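Local coordinates for fiber protein 2 (Fowl adenovirus 1, PDB 2VTW), which forms the short fibre's C-terminal head domain, part of a homotrimeric spike that probably attaches the virion to a host receptor, at residues A158-N161 and T162-L166. Residues are numbered along the deposited sequence; the frame is centred on the assembly and turned at random.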
loop_
_atom_site.group_PDB
_atom_site.type_symbol
_atom_site.label_atom_id
_atom_site.label_comp_id
_atom_site.label_asym_id
_atom_site.label_seq_id
_atom_site.Cartn_x
_atom_site.Cartn_y
_atom_site.Cartn_z
ATOM N N ALA A 158 2.612 -13.357 -26.260
ATOM C CA ALA A 158 2.732 -14.803 -26.310
ATOM C C ALA A 158 3.193 -15.263 -27.707
ATOM O O ALA A 158 3.254 -14.457 -28.662
ATOM C CB ALA A 158 1.390 -15.430 -25.965
ATOM N N THR A 159 3.508 -16.557 -27.837
ATOM C CA THR A 159 3.949 -17.099 -29.128
ATOM C C THR A 159 2.840 -17.105 -30.175
ATOM O O THR A 159 3.136 -17.032 -31.363
ATOM C CB THR A 159 4.597 -18.498 -28.998
ATOM O OG1 THR A 159 3.733 -19.363 -28.254
ATOM C CG2 THR A 159 5.922 -18.392 -28.298
ATOM N N ASN A 160 1.585 -17.125 -29.731
ATOM C CA ASN A 160 0.412 -16.951 -30.607
ATOM C C ASN A 160 0.159 -15.528 -31.154
ATOM O O ASN A 160 -0.917 -15.253 -31.716
ATOM C CB ASN A 160 -0.857 -17.441 -29.887
ATOM C CG ASN A 160 -1.341 -16.484 -28.818
ATOM O OD1 ASN A 160 -0.727 -15.434 -28.579
ATOM N ND2 ASN A 160 -2.454 -16.831 -28.172
ATOM N N ASN A 161 1.123 -14.624 -30.951
ATOM C CA ASN A 161 1.064 -13.238 -31.442
ATOM C C ASN A 161 -0.030 -12.353 -30.836
ATOM O O ASN A 161 -0.323 -11.268 -31.341
ATOM C CB ASN A 161 1.042 -13.203 -32.975
ATOM C CG ASN A 161 2.388 -13.561 -33.565
ATOM O OD1 ASN A 161 3.386 -13.661 -32.842
ATOM N ND2 ASN A 161 2.432 -13.744 -34.883
ATOM N N THR A 162 -0.598 -12.810 -29.736
ATOM C CA THR A 162 -1.532 -12.025 -28.966
ATOM C C THR A 162 -0.886 -11.603 -27.616
ATOM O O THR A 162 -0.053 -12.285 -27.031
ATOM C CB THR A 162 -2.874 -12.776 -28.797
ATOM O OG1 THR A 162 -3.718 -12.469 -29.923
ATOM C CG2 THR A 162 -3.605 -12.404 -27.530
ATOM N N THR A 163 -1.300 -10.434 -27.164
ATOM C CA THR A 163 -0.802 -9.818 -25.939
ATOM C C THR A 163 -1.788 -10.158 -24.820
ATOM O O THR A 163 -2.990 -10.140 -25.018
ATOM C CB THR A 163 -0.616 -8.311 -26.234
ATOM O OG1 THR A 163 0.763 -7.928 -26.116
ATOM C CG2 THR A 163 -1.542 -7.478 -25.486
ATOM N N TYR A 164 -1.258 -10.582 -23.669
ATOM C CA TYR A 164 -2.038 -10.801 -22.452
ATOM C C TYR A 164 -1.479 -9.905 -21.310
ATOM O O TYR A 164 -0.263 -9.734 -21.159
ATOM C CB TYR A 164 -1.926 -12.258 -21.979
ATOM C CG TYR A 164 -2.394 -13.298 -22.966
ATOM C CD1 TYR A 164 -3.579 -13.995 -22.763
ATOM C CD2 TYR A 164 -1.618 -13.616 -24.084
ATOM C CE1 TYR A 164 -4.009 -14.981 -23.672
ATOM C CE2 TYR A 164 -2.037 -14.599 -25.007
ATOM C CZ TYR A 164 -3.237 -15.271 -24.795
ATOM O OH TYR A 164 -3.662 -16.243 -25.694
ATOM N N ASN A 165 -2.380 -9.370 -20.493
ATOM C CA ASN A 165 -1.987 -8.493 -19.374
ATOM C C ASN A 165 -1.766 -9.295 -18.086
ATOM O O ASN A 165 -2.677 -9.925 -17.560
ATOM C CB ASN A 165 -3.014 -7.395 -19.167
ATOM C CG ASN A 165 -3.144 -6.466 -20.370
ATOM O OD1 ASN A 165 -2.166 -6.077 -21.022
ATOM N ND2 ASN A 165 -4.368 -6.117 -20.672
ATOM N N LEU A 166 -0.516 -9.283 -17.629
ATOM C CA LEU A 166 -0.065 -9.935 -16.401
ATOM C C LEU A 166 0.583 -8.892 -15.468
ATOM O O LEU A 166 0.878 -7.783 -15.911
ATOM C CB LEU A 166 0.971 -11.017 -16.724
ATOM C CG LEU A 166 0.460 -12.402 -17.217
ATOM C CD1 LEU A 166 -0.259 -12.298 -18.571
ATOM C CD2 LEU A 166 1.642 -13.378 -17.263
#
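The hairpin joining strands 147-157 and 163-173 illustrates how a tight turn can be sealed by side chains as well as backbone: A158 and N160 reach across it to T162 and Y164. A type I turn spans A158 to N161, and N161, its last residue, adopts a left-handed backbone conformation (phi 65°). This lets A158 N donate to T162 O (3.0 Å), while N161 N bonds back to A158 O within the turn.

N160 adds two side-chain bonds. With CG set between the backbone N and the carbonyl carbon (chi1 75°), its amide is turned toward the strand that follows, facing T162 and Y164. N160 OD1 accepts from T162 N at 2.9 Å, the donor lying above the carbonyl plane rather than on a lone pair. N160 ND2 meets the Y164 ring at its edge and donates to Y164 OH (2.8 Å), the amide and ring planes being only 16° apart. The same hydroxyl is hydrogen-bonded to Q82 OE1, so two amides fix the end of the tyrosine, and F79 packs edge-to-face with its ring. A158 CB also touches Y164 CE2, at 3.7 Å, approaching the ring obliquely. The whole is a type I turn with a G1 bulge, a classic closure for antiparallel beta-hairpins.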